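PDB 5NJL: cell surface protein (Putative S-layer protein) from Clostridioides difficile R20291, which probably acts as an S-layer-associated adhesin of the bacterial cell wall, an extended three-domain protein that shows cell adhesion in vitro. Local coordinates for residues K6-K11 and E208-N213; G32-Q37 and V91-E96; P38-K43 and I77-H82; K257-I262 and E273-S278. All blocks are in the same frame, centred on the assembly; numbering follows the deposited sequence. Where two conformers were deposited one is given.

In the fold
Contacts 1 and 3 belong to one five-stranded mixed sheet: strand 204-212 of contact 1 neighbours strand 72-79 of contact 3, their centres lie about 19 Å apart, and Ile209 packs on Ile77. Contact 2 sits about 13 Å from contact 3, centre to centre, and joins it where Val91 and Ala92 meet His82 and Gly81. In sequence the pairing of contact 3 falls within the span of contact 2, and both fall within the long span of contact 1. Contact 4 follows afterwards in a separate four-stranded sheet, about 44 Å from contact 2 between centres, tied to contact 1 by the Lys212–Glu273 salt bridge. This spacing fits an extended, multidomain molecule.

Contact 1 (K6-K11 and E208-N213); sequences KETITK and EITIKN. With SO4 (sulfate ion), chain H.
With CG1 of Ile9 between its backbone N and carbonyl carbon (chi1 61°), the isoleucine crosses Ile209, Ile9 CG1 meeting Ile209 CG2 at 3.7 Å, and lies alongside Ile211, pointing the same way. Lys11 has CG anti to the backbone N (chi1 174°) and an extended chain whose CD passes Asn213 CG at 3.6 Å. Lys11 NZ and Asn213 ND2 both bond a sulfate ion, probably from the crystallisation liquor, with Asn213 ND2 3.0 Å from its O4; Lys11 NZ is also held by backbone carbonyls of Asn65 and Leu67. On the face carrying Thr8 and Thr210, Thr8 CG2 rests on Lys212 CD at 3.6 Å, while the Lys212 amine goes on to Glu273. Lys6 and Glu208 form a long salt bridge, NZ to OE1 3.8 Å. Between the backbones, Glu7 and Ile9 each donate and accept, as in Thr210 N to Glu7 O at 2.9 Å. The last bond, Lys11 N to Lys212 O at 3.1 Å, is more bent, with the donor above the carbonyl plane. Leu17 of helix 14-25 covers the isoleucine face. The one-to-one pairing, strand axes 25° apart, is that of a parallel pair in which edge strand 5-10 lies beside internal strand 204-212 of a helix-covered mixed sheet.

Contact 2 (G32-Q37 and V91-E96); sequences GSQVGQ and VAEATE
Val91 opens the contact with CG1, which approaches Gly32 N at 3.9 Å, a loose van der Waals touch of a methyl on a backbone nitrogen beside the start of a type I turn running from Gly32 to Val35. Ala92 comes next and turns its CB toward Gln34, meeting Gln34 CG at 3.4 Å; the same methyl also packs on Tyr29. The backbone N of Ala92 donates to a water that accepts from Gln34 N as well, so one solvent molecule joins the two backbones. Glu93 supplies most of the polar contact. Its chi1 of 60° sets CG between the backbone N and the carbonyl carbon, and its carboxylate grips Ser33 with both oxygens, OE1 on the hydroxyl and OE2, weakly, on the N-H. Glu93 OE1 accepts from Ser33 OG at 2.6 Å, the hydroxyl lying well above the carboxylate plane (45° out of it). Glu93 OE2 receives the weak bond from Ser33 N at 3.4 Å and a stronger one from the bridging water, 2.7 Å from its oxygen. Ser33 OG in turn accepts from Gln34 NE2, nearly in the amide plane. Strand 93-94 then runs on to pair with strand 199-200. The geometry implies a hydrogen-bond relay from amide to hydroxyl to carboxylate: the proton of Ser33 OG is directed to Glu93, whose negative charge is probably eased by the serine N-H and the water.

Contact 3 (P38-K43 and I77-H82); sequences PIYEIK and ITDKGH. With SO4 (sulfate ion), chain C.
Backbone bonds between the antiparallel strands centre on Glu41 and Thr78, which exchange two: Glu41 N to Thr78 O at 2.9 Å, nearly straight (174°), and Thr78 N to Glu41 O. The flanking pairs Tyr40–Asp79 and Ile42–Ile77 are non-hydrogen-bonded, and Lys80 N to Ile39 O adds a third bond. A water spans Glu41 O and Thr78 OG1.

Apolar contacts occupy the face of Ile42 and Ile77, which lie side by side with Ile42 CD1 4.1 Å from Ile77 CG2, beneath Leu24 and Val21 of helix 14-25. The Ile39 side chain crosses His82 at about a right angle, its CG2 3.5 Å from His82 ND1, and Tyr40 CE1 reaches Asp79 CB at 4.0 Å.

Charged groups meet on the other face. Lys80, bent at chi3 (79°) and chi4, brings NZ to 3.3 Å from Glu41 OE1, a salt bridge whose hydrogen bond is weak; a water also bridges the two atoms, and Lys43 adds a long salt bridge to Glu41 OE2.

Within 77-82, Asp79 OD1 accepts Gly81 N, an Asx turn, and His82 ND1 at 2.7 Å, from opposite faces of the carboxylate plane. His82 NE2 bonds O1 of a sulfate, probably from the crystallisation liquor, at 2.7 Å. With ND1 and NE2 both donating, the imidazole is probably protonated in the crystal, its positive charge shared between aspartate and anion.

Contact 4 (K257-I262 and E273-S278); sequences KYKFTI and ELTVES
Phe260 and Val276 form the tight part of this hairpin, side by side and pointing the same way, with Phe260 CE1 3.5 Å from Val276 CB. Val276 CG2 lies over the ring face in a CH-pi contact, 4.3 Å from the centroid of the Phe260 ring and 27° off the ring normal. Ile262 CD1 adds to this apolar side, 3.9 Å from Val276 CG2, and Leu284 and Leu291 of helix 281-291 cover the same face. Tyr258 turns its ring edge to Ser278 O.

The opposite face is looser and more polar. Lys259 and Glu277 run alongside each other, but the nearest approach is of a methylene to the carboxylate, Lys259 CD to Glu277 OE2 at 3.5 Å, and their charged ends stay apart. Lys257 crosses Glu277 and makes a long salt bridge, Lys257 NZ to Glu277 OE1 3.9 Å. Thr261 lies beside Thr275, with Thr261 CG2 3.9 Å from Thr275 OG1.

Six backbone bonds join the strands in three antiparallel hydrogen-bonded pairs, the straightest being Leu274 N to Ile262 O at 2.8 Å (177°). Separately, the Glu273–Lys212 salt bridge links this hairpin to strand 204-212. The chemistry is thus two-sided: backbone bonds hold the strands together and the apolar side chains of Phe260 and Ile262 pack the hairpin on helix 281-291, while the long ion pair on the polar side probably contributes little more than weak electrostatic attraction.

Contact 1 (K6-K11 and E208-N213)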
loop_
_atom_site.group_PDB
_atom_site.type_symbol
_atom_site.label_atom_id
_atom_site.label_comp_id
_atom_site.label_asym_id
_atom_site.label_seq_id
_atom_site.Cartn_x
_atom_site.Cartn_y
_atom_site.Cartn_z
ATOM N N LYS A 6 -2.120 -6.238 9.351
ATOM C CA LYS A 6 -3.186 -7.165 9.764
ATOM C C LYS A 6 -3.371 -7.065 11.265
ATOM O O LYS A 6 -2.400 -7.067 12.017
ATOM C CB LYS A 6 -2.862 -8.609 9.414
ATOM C CG LYS A 6 -2.931 -8.941 7.937
ATOM C CD LYS A 6 -2.720 -10.434 7.721
ATOM C CE LYS A 6 -2.980 -10.870 6.283
ATOM N NZ LYS A 6 -2.243 -10.047 5.277
ATOM N N GLU A 7 -4.622 -6.984 11.699
ATOM C CA GLU A 7 -4.934 -6.818 13.104
ATOM C C GLU A 7 -6.304 -7.422 13.391
ATOM O O GLU A 7 -7.178 -7.446 12.525
ATOM C CB GLU A 7 -4.922 -5.338 13.460
ATOM C CG GLU A 7 -4.887 -5.060 14.951
ATOM C CD GLU A 7 -4.677 -3.585 15.285
ATOM O OE1 GLU A 7 -5.311 -3.098 16.251
ATOM O OE2 GLU A 7 -3.877 -2.910 14.590
ATOM N N THR A 8 -6.471 -7.911 14.611
ATOM C CA THR A 8 -7.737 -8.427 15.070
ATOM C C THR A 8 -8.143 -7.594 16.260
ATOM O O THR A 8 -7.337 -7.357 17.166
ATOM C CB THR A 8 -7.626 -9.913 15.426
ATOM O OG1 THR A 8 -7.442 -10.651 14.222
ATOM C CG2 THR A 8 -8.913 -10.415 16.140
ATOM N N ILE A 9 -9.388 -7.123 16.239
ATOM C CA ILE A 9 -9.952 -6.349 17.333
ATOM C C ILE A 9 -11.303 -6.932 17.741
ATOM O O ILE A 9 -11.894 -7.737 17.017
ATOM C CB ILE A 9 -10.105 -4.855 16.960
ATOM C CG1 ILE A 9 -11.042 -4.657 15.758
ATOM C CG2 ILE A 9 -8.735 -4.238 16.676
ATOM C CD1 ILE A 9 -11.490 -3.216 15.591
ATOM N N THR A 10 -11.770 -6.525 18.911
ATOM C CA THR A 10 -13.094 -6.921 19.374
ATOM C C THR A 10 -14.163 -5.976 18.813
ATOM O O THR A 10 -13.863 -4.860 18.356
ATOM C CB THR A 10 -13.181 -6.884 20.896
ATOM O OG1 THR A 10 -13.039 -5.534 21.358
ATOM C CG2 THR A 10 -12.077 -7.773 21.525
ATOM N N LYS A 11 -15.408 -6.419 18.883
ATOM C CA LYS A 11 -16.527 -5.565 18.537
ATOM C C LYS A 11 -16.543 -4.286 19.375
ATOM O O LYS A 11 -16.809 -3.211 18.838
ATOM C CB LYS A 11 -17.844 -6.345 18.668
ATOM C CG LYS A 11 -19.102 -5.513 18.474
ATOM C CD LYS A 11 -20.312 -6.425 18.366
ATOM C CE LYS A 11 -21.585 -5.603 18.375
ATOM N NZ LYS A 11 -22.727 -6.444 17.986
ATOM N N GLU A 208 -5.996 -4.823 6.882
ATOM C CA GLU A 208 -7.052 -5.826 6.911
ATOM C C GLU A 208 -7.345 -5.989 8.405
ATOM O O GLU A 208 -6.460 -6.392 9.168
ATOM C CB GLU A 208 -6.522 -7.110 6.283
ATOM C CG GLU A 208 -7.418 -8.333 6.320
ATOM C CD GLU A 208 -6.610 -9.622 6.103
ATOM O OE1 GLU A 208 -5.977 -9.760 5.021
ATOM O OE2 GLU A 208 -6.593 -10.483 7.028
ATOM N N ILE A 209 -8.539 -5.592 8.838
ATOM C CA ILE A 209 -8.905 -5.631 10.255
ATOM C C ILE A 209 -10.012 -6.657 10.409
ATOM O O ILE A 209 -11.037 -6.555 9.743
ATOM C CB ILE A 209 -9.367 -4.269 10.786
ATOM C CG1 ILE A 209 -8.299 -3.201 10.548
ATOM C CG2 ILE A 209 -9.716 -4.343 12.271
ATOM C CD1 ILE A 209 -8.648 -2.282 9.404
ATOM N N THR A 210 -9.787 -7.650 11.280
ATOM C CA THR A 210 -10.792 -8.669 11.590
ATOM C C THR A 210 -11.462 -8.271 12.900
ATOM O O THR A 210 -10.797 -8.080 13.905
ATOM C CB THR A 210 -10.156 -10.066 11.715
ATOM O OG1 THR A 210 -9.475 -10.362 10.496
ATOM C CG2 THR A 210 -11.232 -11.142 11.962
ATOM N N ILE A 211 -12.780 -8.089 12.858
ATOM C CA ILE A 211 -13.543 -7.673 14.014
ATOM C C ILE A 211 -14.261 -8.928 14.515
ATOM O O ILE A 211 -14.965 -9.561 13.764
ATOM C CB ILE A 211 -14.596 -6.599 13.674
ATOM C CG1 ILE A 211 -13.946 -5.391 12.984
ATOM C CG2 ILE A 211 -15.283 -6.127 14.949
ATOM C CD1 ILE A 211 -14.976 -4.484 12.332
ATOM N N LYS A 212 -14.050 -9.267 15.778
ATOM C CA LYS A 212 -14.599 -10.495 16.353
ATOM C C LYS A 212 -15.449 -10.128 17.536
ATOM O O LYS A 212 -14.989 -9.425 18.442
ATOM C CB LYS A 212 -13.469 -11.421 16.788
ATOM C CG LYS A 212 -12.680 -11.977 15.621
ATOM C CD LYS A 212 -11.538 -12.881 16.072
ATOM C CE LYS A 212 -10.727 -13.364 14.882
ATOM N NZ LYS A 212 -9.780 -14.466 15.211
ATOM N N ASN A 213 -16.700 -10.577 17.534
ATOM C CA ASN A 213 -17.561 -10.357 18.699
ATOM C C ASN A 213 -17.317 -11.505 19.698
ATOM O O ASN A 213 -18.116 -12.444 19.809
ATOM C CB ASN A 213 -19.033 -10.283 18.307
ATOM C CG ASN A 213 -19.917 -9.816 19.453
ATOM O OD1 ASN A 213 -19.431 -9.374 20.496
ATOM N ND2 ASN A 213 -21.221 -9.867 19.239
HETATM S S SO4 H . -23.440 -7.041 21.625
HETATM O O1 SO4 H . -24.298 -6.185 20.767
HETATM O O2 SO4 H . -24.190 -7.341 22.871
HETATM O O3 SO4 H . -22.222 -6.268 21.977
HETATM O O4 SO4 H . -23.103 -8.317 20.939
#

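Contact 2 (G32-Q37 and V91-E96)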
loop_
_atom_site.group_PDB
_atom_site.type_symbol
_atom_site.label_atom_id
_atom_site.label_comp_id
_atom_site.label_asym_id
_atom_site.label_seq_id
_atom_site.Cartn_x
_atom_site.Cartn_y
_atom_site.Cartn_z
ATOM N N GLY A 32 -6.902 17.835 -9.783
ATOM C CA GLY A 32 -6.753 16.924 -10.886
ATOM C C GLY A 32 -8.039 16.243 -11.321
ATOM O O GLY A 32 -9.136 16.669 -10.942
ATOM N N SER A 33 -7.899 15.164 -12.088
ATOM C CA SER A 33 -9.060 14.535 -12.743
ATOM C C SER A 33 -10.095 13.997 -11.742
ATOM O O SER A 33 -11.285 13.984 -12.044
ATOM C CB SER A 33 -8.622 13.413 -13.696
ATOM O OG SER A 33 -8.136 12.276 -12.997
ATOM N N GLN A 34 -9.629 13.565 -10.564
ATOM C CA GLN A 34 -10.487 12.925 -9.554
ATOM C C GLN A 34 -10.964 13.866 -8.452
ATOM O O GLN A 34 -11.464 13.408 -7.426
ATOM C CB GLN A 34 -9.744 11.715 -8.958
ATOM C CG GLN A 34 -9.343 10.666 -9.996
ATOM C CD GLN A 34 -10.516 10.126 -10.788
ATOM O OE1 GLN A 34 -11.414 9.520 -10.221
ATOM N NE2 GLN A 34 -10.519 10.347 -12.109
ATOM N N VAL A 35 -10.832 15.180 -8.643
ATOM C CA VAL A 35 -11.279 16.154 -7.661
ATOM C C VAL A 35 -12.696 15.818 -7.143
ATOM O O VAL A 35 -13.591 15.534 -7.934
ATOM C CB VAL A 35 -11.238 17.614 -8.198
ATOM C CG1 VAL A 35 -12.125 17.822 -9.407
ATOM C CG2 VAL A 35 -11.583 18.591 -7.092
ATOM N N GLY A 36 -12.851 15.813 -5.829
ATOM C CA GLY A 36 -14.129 15.495 -5.175
ATOM C C GLY A 36 -14.449 14.018 -4.960
ATOM O O GLY A 36 -15.416 13.716 -4.317
ATOM N N GLN A 37 -13.624 13.111 -5.460
ATOM C CA GLN A 37 -13.874 11.679 -5.312
ATOM C C GLN A 37 -13.104 11.154 -4.125
ATOM O O GLN A 37 -12.071 11.745 -3.730
ATOM C CB GLN A 37 -13.446 10.931 -6.563
ATOM C CG GLN A 37 -14.276 11.289 -7.783
ATOM C CD GLN A 37 -15.698 10.789 -7.666
ATOM O OE1 GLN A 37 -16.638 11.569 -7.675
ATOM N NE2 GLN A 37 -15.855 9.474 -7.546
ATOM N N VAL A 91 -3.956 14.797 -5.347
ATOM C CA VAL A 91 -4.367 14.309 -6.654
ATOM C C VAL A 91 -4.142 12.807 -6.825
ATOM O O VAL A 91 -3.384 12.193 -6.073
ATOM C CB VAL A 91 -3.676 15.094 -7.791
ATOM C CG1 VAL A 91 -3.963 16.586 -7.631
ATOM C CG2 VAL A 91 -2.176 14.849 -7.814
ATOM N N ALA A 92 -4.816 12.252 -7.826
ATOM C CA ALA A 92 -4.869 10.811 -8.082
ATOM C C ALA A 92 -3.836 10.319 -9.087
ATOM O O ALA A 92 -3.608 9.111 -9.229
ATOM C CB ALA A 92 -6.257 10.448 -8.608
ATOM N N GLU A 93 -3.238 11.259 -9.800
ATOM C CA GLU A 93 -2.318 10.940 -10.883
ATOM C C GLU A 93 -1.058 11.814 -10.745
ATOM O O GLU A 93 -1.090 12.915 -10.155
ATOM C CB GLU A 93 -3.014 11.064 -12.252
ATOM C CG GLU A 93 -3.570 12.434 -12.568
ATOM C CD GLU A 93 -4.872 12.756 -11.819
ATOM O OE1 GLU A 93 -5.819 11.939 -11.930
ATOM O OE2 GLU A 93 -4.924 13.800 -11.120
ATOM N N ALA A 94 0.056 11.265 -11.218
ATOM C CA ALA A 94 1.357 11.936 -11.130
ATOM C C ALA A 94 2.361 11.275 -12.065
ATOM O O ALA A 94 2.203 10.098 -12.441
ATOM C CB ALA A 94 1.895 11.881 -9.721
ATOM N N THR A 95 3.390 12.046 -12.442
ATOM C CA THR A 95 4.522 11.484 -13.186
ATOM C C THR A 95 5.232 10.479 -12.305
ATOM O O THR A 95 5.498 10.744 -11.133
ATOM C CB THR A 95 5.518 12.572 -13.587
ATOM O OG1 THR A 95 4.817 13.577 -14.307
ATOM C CG2 THR A 95 6.650 11.972 -14.464
ATOM N N GLU A 96 5.517 9.310 -12.856
ATOM C CA GLU A 96 6.255 8.308 -12.125
ATOM C C GLU A 96 7.670 8.794 -11.824
ATOM O O GLU A 96 8.226 9.608 -12.561
ATOM C CB GLU A 96 6.246 6.971 -12.901
ATOM C CG GLU A 96 4.845 6.344 -12.800
ATOM C CD GLU A 96 4.672 4.956 -13.404
ATOM O OE1 GLU A 96 5.436 4.578 -14.310
ATOM O OE2 GLU A 96 3.696 4.279 -12.989
HETATM O O HOH W 1 -6.913 13.773 -9.286
#

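Contact 3 (P38-K43 and I77-H82)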
loop_
_atom_site.group_PDB
_atom_site.type_symbol
_atom_site.label_atom_id
_atom_site.label_comp_id
_atom_site.label_asym_id
_atom_site.label_seq_id
_atom_site.Cartn_x
_atom_site.Cartn_y
_atom_site.Cartn_z
ATOM N N PRO A 38 -13.580 10.048 -3.530
ATOM C CA PRO A 38 -12.875 9.551 -2.345
ATOM C C PRO A 38 -11.461 8.964 -2.639
ATOM O O PRO A 38 -11.259 8.286 -3.655
ATOM C CB PRO A 38 -13.820 8.466 -1.792
ATOM C CG PRO A 38 -14.700 8.073 -2.931
ATOM C CD PRO A 38 -14.823 9.294 -3.800
ATOM N N ILE A 39 -10.531 9.245 -1.742
ATOM C CA ILE A 39 -9.162 8.735 -1.822
ATOM C C ILE A 39 -9.100 7.270 -1.385
ATOM O O ILE A 39 -8.306 6.526 -1.919
ATOM C CB ILE A 39 -8.220 9.593 -0.975
ATOM C CG1 ILE A 39 -8.115 10.996 -1.576
ATOM C CG2 ILE A 39 -6.830 8.982 -0.853
ATOM C CD1 ILE A 39 -7.620 12.024 -0.594
ATOM N N TYR A 40 -9.952 6.870 -0.438
ATOM C CA TYR A 40 -9.934 5.525 0.141
ATOM C C TYR A 40 -11.072 4.647 -0.320
ATOM O O TYR A 40 -12.197 5.127 -0.630
ATOM C CB TYR A 40 -9.871 5.618 1.676
ATOM C CG TYR A 40 -8.595 6.255 2.150
ATOM C CD1 TYR A 40 -7.427 5.483 2.337
ATOM C CD2 TYR A 40 -8.506 7.630 2.359
ATOM C CE1 TYR A 40 -6.238 6.072 2.730
ATOM C CE2 TYR A 40 -7.323 8.224 2.745
ATOM C CZ TYR A 40 -6.193 7.432 2.936
ATOM O OH TYR A 40 -5.020 8.019 3.316
ATOM N N GLU A 41 -10.753 3.350 -0.442
ATOM C CA GLU A 41 -11.704 2.338 -0.805
ATOM C C GLU A 41 -11.800 1.400 0.389
ATOM O O GLU A 41 -10.803 0.774 0.782
ATOM C CB GLU A 41 -11.286 1.548 -2.048
ATOM C CG GLU A 41 -12.329 0.546 -2.522
ATOM C CD GLU A 41 -11.956 -0.124 -3.830
ATOM O OE1 GLU A 41 -11.949 0.546 -4.867
ATOM O OE2 GLU A 41 -11.674 -1.326 -3.834
ATOM N N ILE A 42 -13.003 1.313 0.952
ATOM C CA ILE A 42 -13.239 0.477 2.132
ATOM C C ILE A 42 -14.113 -0.671 1.696
ATOM O O ILE A 42 -15.138 -0.472 1.014
ATOM C CB ILE A 42 -13.947 1.254 3.258
ATOM C CG1 ILE A 42 -13.246 2.573 3.540
ATOM C CG2 ILE A 42 -14.054 0.397 4.525
ATOM C CD1 ILE A 42 -11.802 2.466 3.956
ATOM N N LYS A 43 -13.709 -1.885 2.063
ATOM C CA LYS A 43 -14.498 -3.047 1.773
ATOM C C LYS A 43 -14.790 -3.784 3.089
ATOM O O LYS A 43 -14.009 -3.724 4.035
ATOM C CB LYS A 43 -13.794 -3.988 0.803
ATOM C CG LYS A 43 -13.543 -3.458 -0.591
ATOM C CD LYS A 43 -12.968 -4.584 -1.437
ATOM C CE LYS A 43 -12.450 -4.071 -2.764
ATOM N NZ LYS A 43 -12.245 -5.208 -3.702
ATOM N N ILE A 77 -8.851 -1.668 4.060
ATOM C CA ILE A 77 -8.640 -0.250 3.786
ATOM C C ILE A 77 -7.573 -0.188 2.687
ATOM O O ILE A 77 -6.434 -0.654 2.890
ATOM C CB ILE A 77 -8.162 0.471 5.042
ATOM C CG1 ILE A 77 -9.181 0.283 6.193
ATOM C CG2 ILE A 77 -7.863 1.950 4.772
ATOM C CD1 ILE A 77 -8.783 0.997 7.466
ATOM N N THR A 78 -7.964 0.348 1.537
ATOM C CA THR A 78 -7.087 0.552 0.389
ATOM C C THR A 78 -6.981 2.062 0.075
ATOM O O THR A 78 -7.989 2.744 -0.040
ATOM C CB THR A 78 -7.613 -0.227 -0.817
ATOM O OG1 THR A 78 -7.734 -1.614 -0.478
ATOM C CG2 THR A 78 -6.674 -0.103 -2.016
ATOM N N ASP A 79 -5.753 2.568 0.000
ATOM C CA ASP A 79 -5.436 3.877 -0.583
ATOM C C ASP A 79 -5.521 3.725 -2.094
ATOM O O ASP A 79 -4.794 2.918 -2.690
ATOM C CB ASP A 79 -4.041 4.294 -0.073
ATOM C CG ASP A 79 -3.538 5.609 -0.621
ATOM O OD1 ASP A 79 -4.217 6.306 -1.410
ATOM O OD2 ASP A 79 -2.419 5.975 -0.220
ATOM N N LYS A 80 -6.431 4.451 -2.742
ATOM C CA LYS A 80 -6.565 4.366 -4.189
ATOM C C LYS A 80 -5.414 5.073 -4.959
ATOM O O LYS A 80 -5.412 5.061 -6.187
ATOM C CB LYS A 80 -7.902 4.925 -4.670
ATOM C CG LYS A 80 -9.131 4.147 -4.199
ATOM C CD LYS A 80 -10.441 4.889 -4.481
ATOM C CE LYS A 80 -10.944 4.792 -5.908
ATOM N NZ LYS A 80 -11.035 3.384 -6.346
ATOM N N GLY A 81 -4.482 5.691 -4.233
ATOM C CA GLY A 81 -3.293 6.305 -4.816
ATOM C C GLY A 81 -3.467 7.801 -4.827
ATOM O O GLY A 81 -4.338 8.312 -5.533
ATOM N N HIS A 82 -2.662 8.489 -4.027
ATOM C CA HIS A 82 -2.697 9.937 -3.970
ATOM C C HIS A 82 -1.331 10.543 -3.708
ATOM O O HIS A 82 -0.419 9.875 -3.214
ATOM C CB HIS A 82 -3.707 10.398 -2.908
ATOM C CG HIS A 82 -3.310 10.088 -1.505
ATOM N ND1 HIS A 82 -3.343 8.816 -0.978
ATOM C CD2 HIS A 82 -2.880 10.897 -0.509
ATOM C CE1 HIS A 82 -2.940 8.860 0.284
ATOM N NE2 HIS A 82 -2.649 10.106 0.589
HETATM S S SO4 C . -1.105 11.033 3.685
HETATM O O1 SO4 C . -2.136 11.614 2.805
HETATM O O2 SO4 C . -1.668 10.810 5.038
HETATM O O3 SO4 C . 0.040 11.974 3.780
HETATM O O4 SO4 C . -0.658 9.744 3.094
HETATM O O HOH W 2 -10.294 -1.983 0.626
HETATM O O HOH W 3 -13.326 2.661 -4.826
#

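Contact 4 (K257-I262 and E273-S278)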
loop_
_atom_site.group_PDB
_atom_site.type_symbol
_atom_site.label_atom_id
_atom_site.label_comp_id
_atom_site.label_asym_id
_atom_site.label_seq_id
_atom_site.Cartn_x
_atom_site.Cartn_y
_atom_site.Cartn_z
ATOM N N LYS A 257 5.776 -19.699 15.356
ATOM C CA LYS A 257 4.507 -20.158 15.939
ATOM C C LYS A 257 3.432 -20.536 14.919
ATOM O O LYS A 257 3.111 -19.753 14.030
ATOM C CB LYS A 257 3.959 -19.099 16.914
ATOM C CG LYS A 257 4.733 -19.061 18.224
ATOM C CD LYS A 257 4.400 -17.868 19.109
ATOM C CE LYS A 257 4.892 -18.108 20.533
ATOM N NZ LYS A 257 4.907 -16.882 21.379
ATOM N N TYR A 258 2.904 -21.749 15.056
ATOM C CA TYR A 258 1.688 -22.191 14.366
ATOM C C TYR A 258 0.515 -21.877 15.321
ATOM O O TYR A 258 0.765 -21.531 16.482
ATOM C CB TYR A 258 1.764 -23.694 14.078
ATOM C CG TYR A 258 2.910 -24.092 13.166
ATOM C CD1 TYR A 258 4.227 -24.189 13.644
ATOM C CD2 TYR A 258 2.683 -24.382 11.819
ATOM C CE1 TYR A 258 5.275 -24.554 12.803
ATOM C CE2 TYR A 258 3.723 -24.746 10.968
ATOM C CZ TYR A 258 5.015 -24.834 11.462
ATOM O OH TYR A 258 6.032 -25.202 10.610
ATOM N N LYS A 259 -0.738 -21.970 14.846
ATOM C CA LYS A 259 -1.924 -21.804 15.718
ATOM C C LYS A 259 -3.241 -22.352 15.187
ATOM O O LYS A 259 -3.403 -22.558 13.985
ATOM C CB LYS A 259 -2.115 -20.354 16.200
ATOM C CG LYS A 259 -2.038 -19.243 15.164
ATOM C CD LYS A 259 -1.616 -17.945 15.855
ATOM C CE LYS A 259 -1.435 -16.778 14.898
ATOM N NZ LYS A 259 -2.699 -16.016 14.698
ATOM N N PHE A 260 -4.155 -22.633 16.125
ATOM C CA PHE A 260 -5.572 -22.866 15.832
ATOM C C PHE A 260 -6.442 -22.100 16.845
ATOM O O PHE A 260 -5.944 -21.578 17.851
ATOM C CB PHE A 260 -5.918 -24.363 15.770
ATOM C CG PHE A 260 -6.015 -25.052 17.120
ATOM C CD1 PHE A 260 -4.866 -25.459 17.802
ATOM C CD2 PHE A 260 -7.255 -25.329 17.691
ATOM C CE1 PHE A 260 -4.948 -26.109 19.035
ATOM C CE2 PHE A 260 -7.345 -25.973 18.921
ATOM C CZ PHE A 260 -6.189 -26.363 19.595
ATOM N N THR A 261 -7.730 -21.994 16.542
ATOM C CA THR A 261 -8.650 -21.236 17.384
ATOM C C THR A 261 -9.787 -22.142 17.812
ATOM O O THR A 261 -10.185 -23.044 17.074
ATOM C CB THR A 261 -9.238 -20.005 16.653
ATOM O OG1 THR A 261 -9.905 -20.435 15.463
ATOM C CG2 THR A 261 -8.149 -19.017 16.307
ATOM N N ILE A 262 -10.286 -21.900 19.022
ATOM C CA ILE A 262 -11.499 -22.545 19.504
ATOM C C ILE A 262 -12.426 -21.415 19.876
ATOM O O ILE A 262 -12.082 -20.588 20.724
ATOM C CB ILE A 262 -11.283 -23.399 20.783
ATOM C CG1 ILE A 262 -9.978 -24.188 20.707
ATOM C CG2 ILE A 262 -12.484 -24.318 21.022
ATOM C CD1 ILE A 262 -9.385 -24.487 22.066
ATOM N N GLU A 273 -13.119 -16.604 22.216
ATOM C CA GLU A 273 -12.257 -17.210 21.215
ATOM C C GLU A 273 -10.851 -17.317 21.732
ATOM O O GLU A 273 -10.179 -16.316 22.022
ATOM C CB GLU A 273 -12.234 -16.475 19.879
ATOM C CG GLU A 273 -11.468 -17.294 18.852
ATOM C CD GLU A 273 -11.063 -16.493 17.640
ATOM O OE1 GLU A 273 -10.181 -15.610 17.785
ATOM O OE2 GLU A 273 -11.619 -16.765 16.562
ATOM N N LEU A 274 -10.402 -18.555 21.791
ATOM C CA LEU A 274 -9.142 -18.889 22.381
ATOM C C LEU A 274 -8.217 -19.270 21.229
ATOM O O LEU A 274 -8.526 -20.173 20.460
ATOM C CB LEU A 274 -9.350 -20.072 23.325
ATOM C CG LEU A 274 -8.212 -20.450 24.260
ATOM C CD1 LEU A 274 -7.615 -19.232 24.956
ATOM C CD2 LEU A 274 -8.740 -21.466 25.272
ATOM N N THR A 275 -7.102 -18.563 21.123
ATOM C CA THR A 275 -6.052 -18.912 20.175
ATOM C C THR A 275 -5.041 -19.820 20.889
ATOM O O THR A 275 -4.541 -19.482 21.959
ATOM C CB THR A 275 -5.385 -17.639 19.628
ATOM O OG1 THR A 275 -6.385 -16.830 18.993
ATOM C CG2 THR A 275 -4.307 -17.973 18.616
ATOM N N VAL A 276 -4.791 -20.988 20.311
ATOM C CA VAL A 276 -3.805 -21.929 20.848
ATOM C C VAL A 276 -2.595 -21.987 19.896
ATOM O O VAL A 276 -2.700 -22.533 18.787
ATOM C CB VAL A 276 -4.412 -23.329 21.020
ATOM C CG1 VAL A 276 -3.394 -24.276 21.670
ATOM C CG2 VAL A 276 -5.709 -23.255 21.826
ATOM N N GLU A 277 -1.465 -21.430 20.340
ATOM C CA GLU A 277 -0.273 -21.303 19.493
ATOM C C GLU A 277 0.979 -21.943 20.090
ATOM O O GLU A 277 1.181 -21.928 21.314
ATOM C CB GLU A 277 -0.007 -19.831 19.142
ATOM C CG GLU A 277 0.613 -18.972 20.233
ATOM C CD GLU A 277 0.669 -17.503 19.853
ATOM O OE1 GLU A 277 1.102 -16.693 20.702
ATOM O OE2 GLU A 277 0.282 -17.152 18.713
ATOM N N SER A 278 1.814 -22.472 19.192
ATOM C CA SER A 278 3.019 -23.226 19.541
ATOM C C SER A 278 4.019 -23.280 18.373
ATOM O O SER A 278 3.632 -23.551 17.224
ATOM C CB SER A 278 2.633 -24.658 19.910
ATOM O OG SER A 278 3.731 -25.361 20.463
#